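Local coordinates for kojibiose phosphorylase (PDB 6W0P), which is a glycoside hydrolase family 65 phosphorylase, an enzyme with a helical catalytic domain that follows a beta-rich N-terminal domain and precedes a small C-terminal one in the sequence, at residues E380-R385 / A394-A399; D351-C356 / M373-T378. All blocks are in the same frame, centred on the assembly; numbering follows the deposited sequence.

Interaction 1 (E380-R385 / A394-A399); sequences EEAKAR and ACFPVA
Ala382 projects its methyl group from helix 379-388 onto the irregular chain of 394-399, where it is met by Ala394 and Phe396. The apolar part is compact. CB of Ala382 stands almost centrally over one face of the Phe396 ring, 3.9 Å from the centroid and 10° off the ring normal, a CH-pi contact in which the methyl group is nearly equidistant from the ring carbons it touches. The same CB lies 3.8 Å from CB of Ala394.

A single hydrogen bond joins the two backbones: Cys395 N donates to Ala382 O over 2.8 Å. Two CA-H...O contacts flank it, Ala394 CA to Ala382 O and Ala382 CA to Cys395 O.

One turn on, the aliphatic root of Arg385 lies against Cys395, with CB 3.3 Å from Cys395 O and CG 4.1 Å from Cys395 SG. Chi1 of -176° turns CG away from the arginine's own N, and the chain then bends at chi2, carrying the guanidinium past the loop to Gly77 O, Ala413 O and the carboxylate of Glu388.

Residues 394-396 touch both helix 379-388, which supplies Ala382 and Arg385, and helix 437-458, which meets them through Glu450, Ile451 and Phe454.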
loop_
_atom_site.group_PDB
_atom_site.type_symbol
_atom_site.label_atom_id
_atom_site.label_comp_id
_atom_site.label_asym_id
_atom_site.label_seq_id
_atom_site.Cartn_x
_atom_site.Cartn_y
_atom_site.Cartn_z
ATOM N N GLU A 380 -8.788 -18.902 -17.786
ATOM C CA GLU A 380 -9.896 -17.906 -17.780
ATOM C C GLU A 380 -9.617 -16.864 -16.684
ATOM O O GLU A 380 -9.756 -15.639 -16.949
ATOM C CB GLU A 380 -11.252 -18.603 -17.647
ATOM C CG GLU A 380 -11.656 -19.305 -18.930
ATOM C CD GLU A 380 -11.975 -18.377 -20.103
ATOM O OE1 GLU A 380 -12.559 -17.291 -19.867
ATOM O OE2 GLU A 380 -11.615 -18.720 -21.251
ATOM N N GLU A 381 -9.182 -17.321 -15.511
ATOM C CA GLU A 381 -8.786 -16.440 -14.374
ATOM C C GLU A 381 -7.642 -15.510 -14.793
ATOM O O GLU A 381 -7.668 -14.329 -14.394
ATOM C CB GLU A 381 -8.380 -17.278 -13.167
ATOM C CG GLU A 381 -9.562 -17.965 -12.510
ATOM C CD GLU A 381 -10.089 -19.211 -13.196
ATOM O OE1 GLU A 381 -9.424 -19.750 -14.123
ATOM O OE2 GLU A 381 -11.177 -19.636 -12.795
ATOM N N ALA A 382 -6.693 -16.020 -15.581
ATOM C CA ALA A 382 -5.514 -15.261 -16.049
ATOM C C ALA A 382 -5.970 -14.185 -17.045
ATOM O O ALA A 382 -5.339 -13.093 -17.103
ATOM C CB ALA A 382 -4.481 -16.192 -16.636
ATOM N N LYS A 383 -7.023 -14.462 -17.812
ATOM C CA LYS A 383 -7.565 -13.488 -18.801
ATOM C C LYS A 383 -8.311 -12.373 -18.065
ATOM O O LYS A 383 -8.183 -11.209 -18.486
ATOM C CB LYS A 383 -8.457 -14.181 -19.830
ATOM C CG LYS A 383 -7.695 -14.928 -20.912
ATOM C CD LYS A 383 -8.440 -16.124 -21.436
ATOM C CE LYS A 383 -9.171 -15.866 -22.731
ATOM N NZ LYS A 383 -9.876 -17.099 -23.161
ATOM N N ALA A 384 -9.036 -12.700 -16.999
ATOM C CA ALA A 384 -9.722 -11.700 -16.155
ATOM C C ALA A 384 -8.659 -10.831 -15.461
ATOM O O ALA A 384 -8.864 -9.600 -15.353
ATOM C CB ALA A 384 -10.664 -12.392 -15.187
ATOM N N ARG A 385 -7.527 -11.429 -15.076
ATOM C CA ARG A 385 -6.419 -10.709 -14.411
ATOM C C ARG A 385 -5.818 -9.698 -15.381
ATOM O O ARG A 385 -5.526 -8.579 -14.932
ATOM C CB ARG A 385 -5.322 -11.654 -13.903
ATOM C CG ARG A 385 -4.207 -10.952 -13.135
ATOM C CD ARG A 385 -4.673 -10.041 -12.009
ATOM N NE ARG A 385 -3.584 -9.223 -11.476
ATOM C CZ ARG A 385 -3.698 -8.221 -10.596
ATOM N NH1 ARG A 385 -4.877 -7.827 -10.138
ATOM N NH2 ARG A 385 -2.613 -7.578 -10.209
ATOM N N ALA A 394 -3.606 -13.353 -21.324
ATOM C CA ALA A 394 -3.582 -14.072 -20.033
ATOM C C ALA A 394 -2.383 -13.579 -19.208
ATOM O O ALA A 394 -1.238 -13.749 -19.668
ATOM C CB ALA A 394 -3.547 -15.563 -20.261
ATOM N N CYS A 395 -2.666 -12.926 -18.077
ATOM C CA CYS A 395 -1.678 -12.469 -17.077
ATOM C C CYS A 395 -1.777 -13.425 -15.895
ATOM O O CYS A 395 -2.706 -13.257 -15.083
ATOM C CB CYS A 395 -1.932 -11.038 -16.632
ATOM S SG CYS A 395 -0.767 -10.484 -15.359
ATOM N N PHE A 396 -0.927 -14.446 -15.849
ATOM C CA PHE A 396 -0.928 -15.426 -14.739
ATOM C C PHE A 396 -0.473 -14.711 -13.470
ATOM O O PHE A 396 0.475 -13.916 -13.474
ATOM C CB PHE A 396 -0.067 -16.644 -15.085
ATOM C CG PHE A 396 -0.739 -17.616 -16.008
ATOM C CD1 PHE A 396 -1.624 -18.559 -15.508
ATOM C CD2 PHE A 396 -0.518 -17.564 -17.370
ATOM C CE1 PHE A 396 -2.284 -19.427 -16.365
ATOM C CE2 PHE A 396 -1.189 -18.422 -18.225
ATOM C CZ PHE A 396 -2.066 -19.357 -17.722
ATOM N N PRO A 397 -1.127 -14.997 -12.327
ATOM C CA PRO A 397 -0.885 -14.242 -11.108
ATOM C C PRO A 397 0.431 -14.562 -10.387
ATOM O O PRO A 397 0.945 -15.649 -10.544
ATOM C CB PRO A 397 -2.095 -14.646 -10.251
ATOM C CG PRO A 397 -2.378 -16.085 -10.684
ATOM C CD PRO A 397 -2.158 -16.039 -12.175
ATOM N N VAL A 398 0.881 -13.628 -9.546
ATOM C CA VAL A 398 2.036 -13.780 -8.614
ATOM C C VAL A 398 1.734 -14.919 -7.639
ATOM O O VAL A 398 2.564 -15.840 -7.489
ATOM C CB VAL A 398 2.322 -12.462 -7.871
ATOM C CG1 VAL A 398 3.346 -12.652 -6.773
ATOM C CG2 VAL A 398 2.766 -11.375 -8.833
ATOM N N ALA A 399 0.580 -14.857 -6.980
ATOM C CA ALA A 399 0.175 -15.845 -5.963
ATOM C C ALA A 399 -1.279 -16.246 -6.194
ATOM O O ALA A 399 -2.132 -15.337 -6.287
ATOM C CB ALA A 399 0.385 -15.264 -4.590
#

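Interaction 2 (D351-C356 / M373-T378)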
loop_
_atom_site.group_PDB
_atom_site.type_symbol
_atom_site.label_atom_id
_atom_site.label_comp_id
_atom_site.label_asym_id
_atom_site.label_seq_id
_atom_site.Cartn_x
_atom_site.Cartn_y
_atom_site.Cartn_z
ATOM N N ASP A 351 7.798 -19.807 -9.079
ATOM C CA ASP A 351 8.733 -20.856 -8.564
ATOM C C ASP A 351 8.377 -22.237 -9.105
ATOM O O ASP A 351 9.313 -23.029 -9.333
ATOM C CB ASP A 351 8.637 -21.090 -7.043
ATOM C CG ASP A 351 8.943 -19.896 -6.170
ATOM O OD1 ASP A 351 8.339 -18.844 -6.417
ATOM O OD2 ASP A 351 9.811 -20.037 -5.261
ATOM N N ASN A 352 7.083 -22.519 -9.202
ATOM C CA ASN A 352 6.576 -23.831 -9.659
ATOM C C ASN A 352 7.188 -24.093 -11.030
ATOM O O ASN A 352 7.745 -25.164 -11.219
ATOM C CB ASN A 352 5.045 -23.897 -9.683
ATOM C CG ASN A 352 4.448 -24.052 -8.301
ATOM O OD1 ASN A 352 5.148 -23.949 -7.304
ATOM N ND2 ASN A 352 3.163 -24.346 -8.220
ATOM N N GLU A 353 7.092 -23.111 -11.922
ATOM C CA GLU A 353 7.446 -23.260 -13.350
ATOM C C GLU A 353 8.967 -23.207 -13.531
ATOM O O GLU A 353 9.456 -23.929 -14.377
ATOM C CB GLU A 353 6.750 -22.190 -14.188
ATOM C CG GLU A 353 5.278 -22.451 -14.409
ATOM C CD GLU A 353 4.374 -22.334 -13.188
ATOM O OE1 GLU A 353 4.585 -21.430 -12.352
ATOM O OE2 GLU A 353 3.435 -23.145 -13.096
ATOM N N THR A 354 9.685 -22.404 -12.751
ATOM C CA THR A 354 11.075 -22.019 -13.060
ATOM C C THR A 354 12.075 -22.756 -12.164
ATOM O O THR A 354 13.269 -22.626 -12.452
ATOM C CB THR A 354 11.224 -20.501 -12.921
ATOM O OG1 THR A 354 10.805 -20.089 -11.613
ATOM C CG2 THR A 354 10.424 -19.775 -13.976
ATOM N N TYR A 355 11.628 -23.436 -11.098
ATOM C CA TYR A 355 12.495 -24.036 -10.034
ATOM C C TYR A 355 12.023 -25.462 -9.675
ATOM O O TYR A 355 12.862 -26.379 -9.578
ATOM C CB TYR A 355 12.413 -23.261 -8.710
ATOM C CG TYR A 355 13.347 -22.096 -8.468
ATOM C CD1 TYR A 355 13.144 -20.864 -9.076
ATOM C CD2 TYR A 355 14.372 -22.182 -7.525
ATOM C CE1 TYR A 355 13.970 -19.781 -8.811
ATOM C CE2 TYR A 355 15.197 -21.104 -7.238
ATOM C CZ TYR A 355 14.993 -19.898 -7.885
ATOM O OH TYR A 355 15.807 -18.824 -7.638
ATOM N N CYS A 356 10.725 -25.624 -9.409
ATOM C CA CYS A 356 10.149 -26.930 -8.992
ATOM C C CYS A 356 10.005 -27.880 -10.183
ATOM O O CYS A 356 10.265 -29.057 -10.004
ATOM C CB CYS A 356 8.814 -26.768 -8.279
ATOM S SG CYS A 356 8.971 -25.752 -6.788
ATOM N N MET A 373 -0.887 -28.184 -16.766
ATOM C CA MET A 373 -2.359 -28.285 -17.003
ATOM C C MET A 373 -3.077 -27.478 -15.922
ATOM O O MET A 373 -4.146 -26.858 -16.209
ATOM C CB MET A 373 -2.861 -29.733 -16.963
ATOM C CG MET A 373 -2.494 -30.562 -18.187
ATOM S SD MET A 373 -2.838 -29.794 -19.761
ATOM C CE MET A 373 -4.601 -29.531 -19.627
ATOM N N PHE A 374 -2.501 -27.431 -14.724
ATOM C CA PHE A 374 -3.059 -26.558 -13.671
ATOM C C PHE A 374 -3.218 -25.159 -14.264
ATOM O O PHE A 374 -4.254 -24.529 -13.986
ATOM C CB PHE A 374 -2.212 -26.521 -12.400
ATOM C CG PHE A 374 -2.507 -25.293 -11.581
ATOM C CD1 PHE A 374 -3.714 -25.154 -10.915
ATOM C CD2 PHE A 374 -1.608 -24.244 -11.539
ATOM C CE1 PHE A 374 -3.992 -24.017 -10.174
ATOM C CE2 PHE A 374 -1.893 -23.101 -10.812
ATOM C CZ PHE A 374 -3.086 -22.990 -10.129
ATOM N N ARG A 375 -2.214 -24.684 -15.011
ATOM C CA ARG A 375 -2.196 -23.320 -15.608
ATOM C C ARG A 375 -3.162 -23.255 -16.795
ATOM O O ARG A 375 -3.810 -22.229 -16.966
ATOM C CB ARG A 375 -0.779 -22.918 -16.025
ATOM C CG ARG A 375 0.199 -22.852 -14.861
ATOM C CD ARG A 375 -0.171 -21.836 -13.783
ATOM N NE ARG A 375 0.967 -21.557 -12.905
ATOM C CZ ARG A 375 1.009 -20.640 -11.947
ATOM N NH1 ARG A 375 -0.034 -19.872 -11.698
ATOM N NH2 ARG A 375 2.109 -20.493 -11.228
ATOM N N TYR A 376 -3.230 -24.295 -17.618
ATOM C CA TYR A 376 -4.203 -24.340 -18.732
ATOM C C TYR A 376 -5.600 -24.198 -18.129
ATOM O O TYR A 376 -6.412 -23.431 -18.655
ATOM C CB TYR A 376 -4.102 -25.607 -19.587
ATOM C CG TYR A 376 -5.100 -25.551 -20.710
ATOM C CD1 TYR A 376 -4.855 -24.797 -21.847
ATOM C CD2 TYR A 376 -6.361 -26.106 -20.555
ATOM C CE1 TYR A 376 -5.815 -24.660 -22.838
ATOM C CE2 TYR A 376 -7.332 -25.981 -21.535
ATOM C CZ TYR A 376 -7.063 -25.251 -22.678
ATOM O OH TYR A 376 -8.036 -25.148 -23.629
ATOM N N ASN A 377 -5.854 -24.872 -17.010
ATOM C CA ASN A 377 -7.216 -24.964 -16.430
ATOM C C ASN A 377 -7.534 -23.697 -15.629
ATOM O O ASN A 377 -8.663 -23.626 -15.122
ATOM C CB ASN A 377 -7.397 -26.254 -15.626
ATOM C CG ASN A 377 -7.434 -27.488 -16.500
ATOM O OD1 ASN A 377 -8.076 -27.489 -17.550
ATOM N ND2 ASN A 377 -6.761 -28.547 -16.080
ATOM N N THR A 378 -6.586 -22.759 -15.496
ATOM C CA THR A 378 -6.790 -21.438 -14.837
ATOM C C THR A 378 -6.515 -20.325 -15.854
ATOM O O THR A 378 -6.290 -19.182 -15.418
ATOM C CB THR A 378 -5.923 -21.271 -13.575
ATOM O OG1 THR A 378 -4.596 -21.743 -13.835
ATOM C CG2 THR A 378 -6.515 -22.003 -12.394
#
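Glu353 and Arg375 reach toward each other from helices 351-361 and 365-376 and form a salt bridge that accounts for the close contacts here. The arginine presents its side rather than its end: NE donates to Glu353 OE2 over 2.9 Å in an almost straight bond (174°), and NH2 donates to Glu353 OE1 over 2.9 Å along a more bent path. Each carboxylate oxygen therefore has its own nitrogen.

The grip is not coplanar, since the carboxylate and guanidinium planes are turned 57° apart. OE2 lies in the guanidinium plane, yet NE approaches that oxygen from above the carboxylate; NH2 comes to the syn side of OE1. Both side chains leave their helices with CG beside the backbone N and bend at chi2, a shape that brings NE as well as NH2 up to the acid. Two bonds should restrict rotation of either group, and the pairing offsets two charges in a buried setting, probably favouring the ionised forms.

Beyond this bridge the two segments stand well apart; their nearest CA atoms, those of Glu353 and Arg375, are 9.9 Å from each other. Asn352 donates through ND2 to Ile334 O. At the C-terminal end of helix 365-376, Thr378 OG1 donates to Phe374 O over 2.8 Å and sits over the face of the Phe374 ring, while Met447 of helix 437-458 packs on Arg375.

Consecutive antiparallel helices of this kind, here tied by a buried ion pair, are characteristic of the (alpha/alpha)6 barrel that forms the catalytic domain of family 65 enzymes.

Interactions 1 and 2 follow one another along the chain within the central catalytic domain, with about 12 Å between their centres, and they meet at the Phe396 ring. CE1 of Phe396, from interaction 1, packs 3.2 Å from Arg375 O and 4.1 Å from Thr378 O, both of interaction 2, so the ring reaches the junction where helix 365-376 gives way to helix 379-388. Helix 437-458 is a shared neighbour: Ile451 touches Phe396 and Met447 touches Arg375. The centre of interaction 2 lies about 11 Å, and that of interaction 1 about 20 Å, from the centre of the chain.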